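Local structure of 2,3-dihydroxy-2,3-dihydrophenylpropionate dehydrogenase (Pseudomonas sp. MC1, 5XTF) at residues Y250-S255 with T265-D270; A158-H163 with G272-R277. The protein catalyses the NAD(+)-dependent oxidation of naphthalene cis-dihydrodiol to 1,2-dihydroxynaphthalene as a tetrameric short-chain dehydrogenase/reductase. All blocks are in the same frame, centred on the assembly; numbering follows the deposited sequence.

Contact 1 (Y250-S255 with T265-D270); sequences YLLLAS and TVISID
The carbonyl O of Leu253, one of the two leucines that meet Ile267, accepts a hydrogen bond from Arg195 NH1, in the last turn of a short helix whose Ala254 N bonds to Tyr250 O at 2.9 Å. Across the contact there is no polar bond; the contact is apolar and converges on the methyl Ile267 CD1. Leu253 and Ile267 meet end on, Leu253 CD2 lying 3.7 Å from Ile267 CD1 and Leu253 CG 3.9 Å from the same methyl. Ile267 CG1 stands anti to its carbonyl carbon (chi1 -64°), which sends the longer branch out to the helix. The side chain of Leu252 runs roughly perpendicular to that of Ile267 and brings Leu252 CD1 to 4.1 Å from Ile267 CD1. This is helix-on-sheet packing in the Rossmann fold: helix 248-254 lies over the last strand of the parallel sheet, 266-269, which pairs with strand 195-201 through Ile267, Ala198 and Ser200. The hydrophobic layer continues into a second subunit, where Leu252 meets its own counterpart and Ile267 does likewise, while Thr265 OG1 and Ser268 O exchange reciprocal hydrogen bonds with that subunit.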
# COMPACT_ATOMS: atom_id res chain seq x y z
N TYR B 250 -5.02 8.50 18.69
CA TYR B 250 -6.34 8.05 19.13
C TYR B 250 -7.24 9.24 19.45
O TYR B 250 -8.40 9.27 19.04
CB TYR B 250 -6.22 7.15 20.36
CG TYR B 250 -5.55 5.82 20.13
CD1 TYR B 250 -6.30 4.67 19.93
CD2 TYR B 250 -4.18 5.71 20.18
CE1 TYR B 250 -5.69 3.45 19.76
CE2 TYR B 250 -3.56 4.51 20.02
CZ TYR B 250 -4.31 3.38 19.80
OH TYR B 250 -3.65 2.17 19.64
N LEU B 251 -6.71 10.24 20.15
CA LEU B 251 -7.50 11.41 20.52
C LEU B 251 -7.98 12.15 19.28
O LEU B 251 -9.14 12.56 19.21
CB LEU B 251 -6.68 12.33 21.40
CG LEU B 251 -6.41 11.88 22.83
CD1 LEU B 251 -5.37 12.83 23.42
CD2 LEU B 251 -7.71 11.93 23.63
N LEU B 252 -7.08 12.37 18.31
CA LEU B 252 -7.46 12.98 17.04
C LEU B 252 -8.58 12.19 16.37
O LEU B 252 -9.58 12.76 15.91
CB LEU B 252 -6.24 13.05 16.12
CG LEU B 252 -6.13 13.88 14.83
CD1 LEU B 252 -4.96 13.35 14.02
CD2 LEU B 252 -7.37 13.89 13.96
N LEU B 253 -8.42 10.86 16.27
CA LEU B 253 -9.38 10.04 15.53
C LEU B 253 -10.75 9.96 16.22
O LEU B 253 -11.76 9.75 15.55
CB LEU B 253 -8.82 8.63 15.31
CG LEU B 253 -7.61 8.46 14.39
CD1 LEU B 253 -7.11 7.00 14.42
CD2 LEU B 253 -7.92 8.87 12.97
N ALA B 254 -10.80 10.10 17.54
CA ALA B 254 -12.08 10.09 18.24
C ALA B 254 -12.75 11.46 18.31
O ALA B 254 -13.97 11.53 18.47
CB ALA B 254 -11.91 9.54 19.66
N SER B 255 -11.98 12.54 18.21
CA SER B 255 -12.55 13.87 18.36
C SER B 255 -13.56 14.17 17.26
O SER B 255 -13.25 14.04 16.06
CB SER B 255 -11.43 14.90 18.36
OG SER B 255 -11.86 16.11 17.78
N THR B 265 -8.93 5.63 7.70
CA THR B 265 -7.54 6.05 7.83
C THR B 265 -6.84 5.19 8.86
O THR B 265 -7.46 4.70 9.81
CB THR B 265 -7.47 7.54 8.24
OG1 THR B 265 -7.82 8.35 7.12
CG2 THR B 265 -6.10 7.97 8.76
N VAL B 266 -5.53 5.02 8.68
CA VAL B 266 -4.67 4.32 9.62
C VAL B 266 -3.45 5.22 9.87
O VAL B 266 -2.73 5.58 8.94
CB VAL B 266 -4.24 2.95 9.08
CG1 VAL B 266 -3.13 2.35 9.93
CG2 VAL B 266 -5.44 2.03 9.06
N ILE B 267 -3.24 5.60 11.13
CA ILE B 267 -2.15 6.48 11.52
C ILE B 267 -1.04 5.63 12.13
O ILE B 267 -1.19 5.08 13.23
CB ILE B 267 -2.63 7.56 12.51
CG1 ILE B 267 -3.66 8.47 11.82
CG2 ILE B 267 -1.45 8.34 13.08
CD1 ILE B 267 -4.24 9.53 12.70
N SER B 268 0.08 5.50 11.41
CA SER B 268 1.26 4.84 11.95
C SER B 268 1.97 5.72 12.95
O SER B 268 2.18 6.92 12.71
CB SER B 268 2.24 4.48 10.83
OG SER B 268 1.68 3.50 9.99
N ILE B 269 2.39 5.12 14.06
CA ILE B 269 3.19 5.82 15.05
C ILE B 269 4.19 4.81 15.59
O ILE B 269 3.92 4.09 16.57
CB ILE B 269 2.30 6.46 16.14
CG1 ILE B 269 3.15 7.10 17.23
CG2 ILE B 269 1.30 5.46 16.73
CD1 ILE B 269 2.43 8.16 18.04
N ASP B 270 5.37 4.73 14.95
CA ASP B 270 6.26 3.59 15.12
C ASP B 270 7.73 3.98 15.08
O ASP B 270 8.58 3.09 14.92
CB ASP B 270 5.99 2.56 14.03
CG ASP B 270 6.10 3.14 12.62
OD1 ASP B 270 6.51 4.33 12.45
OD2 ASP B 270 5.78 2.41 11.66

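Contact 2 (A158-H163 with G272-R277); sequences ASVSSH and GMALGR
The turn after strand 153-157, which in short-chain dehydrogenases carries the serine of the active site, probably Ser159 here, packs through Val160 on the C-terminal turn of the chain. Val160 CG2 is anti to the backbone N and lies over the start of that turn, 3.9 Å from Ala274 N, 4.2 Å from Ala274 CB and 4.0 Å from Met273 CB. Its other methyl meets the far part of the same methionine: with chi1 at 67°, Val160 CG1 comes 4.2 Å from Met273 SD, the two side chains crossing at about a right angle and the methionine chain bent near its sulfur. Each turn has its own bonds. Ser159 OG accepts from Ser161 N at 3.0 Å (N-H...O angle 153°), an ST turn that opens the 3-10 segment 160-162, where Ser162 N also bonds to Ser159 O. In 272-277, Leu275 N reaches Gly272 O at 2.8 Å, and Asp270, just before this turn, receives Gly272 N on OD1 and Ala274 N on OD2. Ser159 OG is hydrogen-bonded to Tyr172 OH, and Lys176 NZ, of a residue that binds NAD(+), to Ala158 O; with the spacing Tyr-x-x-x-Lys this arrangement is consistent with the Ser-Tyr-Lys catalytic site of the short-chain dehydrogenase/reductase family.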
# COMPACT_ATOMS: atom_id res chain seq x y z
N ALA B 158 -4.30 -1.30 15.47
CA ALA B 158 -3.61 -2.17 14.53
C ALA B 158 -2.21 -2.42 15.07
O ALA B 158 -2.07 -2.73 16.25
CB ALA B 158 -3.59 -1.56 13.13
N SER B 159 -1.18 -2.24 14.24
CA SER B 159 0.19 -2.55 14.63
C SER B 159 1.14 -2.19 13.49
O SER B 159 0.72 -2.07 12.33
CB SER B 159 0.33 -4.04 15.00
OG SER B 159 1.66 -4.41 15.30
N VAL B 160 2.42 -2.00 13.82
CA VAL B 160 3.41 -1.90 12.75
C VAL B 160 3.45 -3.19 11.97
O VAL B 160 3.79 -3.21 10.77
CB VAL B 160 4.81 -1.53 13.30
CG1 VAL B 160 5.38 -2.65 14.14
CG2 VAL B 160 5.77 -1.19 12.14
N SER B 161 3.10 -4.31 12.62
CA SER B 161 2.96 -5.60 11.96
C SER B 161 1.84 -5.63 10.94
O SER B 161 1.75 -6.59 10.16
CB SER B 161 2.74 -6.69 13.01
OG SER B 161 3.92 -6.94 13.76
N SER B 162 0.96 -4.62 10.93
CA SER B 162 -0.03 -4.51 9.87
C SER B 162 0.59 -4.10 8.53
O SER B 162 -0.07 -4.25 7.50
CB SER B 162 -1.10 -3.49 10.25
OG SER B 162 -1.68 -3.79 11.51
N HIS B 163 1.81 -3.57 8.53
CA HIS B 163 2.43 -3.02 7.32
C HIS B 163 3.74 -3.70 6.95
O HIS B 163 4.00 -3.90 5.77
CB HIS B 163 2.68 -1.50 7.49
CG HIS B 163 1.57 -0.78 8.19
ND1 HIS B 163 0.37 -0.48 7.57
CD2 HIS B 163 1.45 -0.35 9.47
CE1 HIS B 163 -0.43 0.12 8.43
NE2 HIS B 163 0.20 0.21 9.59
N GLY B 272 9.37 5.21 12.76
CA GLY B 272 9.92 4.93 11.45
C GLY B 272 10.11 3.46 11.16
O GLY B 272 10.65 3.12 10.10
N MET B 273 9.66 2.58 12.06
CA MET B 273 9.96 1.16 11.95
C MET B 273 9.45 0.58 10.64
O MET B 273 10.09 -0.30 10.06
CB MET B 273 9.35 0.40 13.11
CG MET B 273 9.94 -0.98 13.34
SD MET B 273 9.33 -1.61 14.92
CE MET B 273 9.19 -0.03 15.76
N ALA B 274 8.28 1.02 10.18
CA ALA B 274 7.77 0.52 8.91
C ALA B 274 8.73 0.84 7.77
O ALA B 274 8.84 0.06 6.82
CB ALA B 274 6.38 1.11 8.64
N LEU B 275 9.46 1.95 7.86
CA LEU B 275 10.43 2.29 6.83
C LEU B 275 11.55 1.26 6.72
O LEU B 275 12.11 1.07 5.63
CB LEU B 275 11.05 3.67 7.10
CG LEU B 275 10.41 4.96 6.61
CD1 LEU B 275 8.93 4.83 6.44
CD2 LEU B 275 10.75 6.03 7.61
N GLY B 276 11.90 0.60 7.82
CA GLY B 276 13.07 -0.24 7.87
C GLY B 276 14.13 0.32 8.80
O GLY B 276 14.05 1.44 9.30
N ARG B 277 15.16 -0.50 9.01
CA ARG B 277 16.16 -0.32 10.08
C ARG B 277 17.24 0.66 9.70
O ARG B 277 17.74 0.62 8.58
CB ARG B 277 16.79 -1.67 10.49
CG ARG B 277 15.74 -2.59 11.18
CD ARG B 277 14.56 -3.09 10.28
NE ARG B 277 14.92 -4.22 9.33
CZ ARG B 277 14.26 -4.53 8.19
NH1 ARG B 277 13.40 -3.66 7.67
NH2 ARG B 277 14.65 -5.54 7.39

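How the contacts relate
Both segments of contact 1 fall between the two segments of contact 2 in the sequence, and the two centres lie 15 Å apart. Strand 266-269 joins them: Ile267 on it meets the helix, while Asp270, just past it, comes beside the 158-163 turn, Asp270 OD2 packing 3.6 Å from Val160 CG2. His163 of that turn lies along the same strand, its CE1 3.8 Å from Val266 CG1. Contact 2 is the closer to the cofactor site, with Met273 about 8 Å from Thr204 and Val160 about 8 Å from Lys176 between side chains; Leu253 of contact 1 is about 11 Å from both Ile35 and Asn104. Both contacts touch the second subunit.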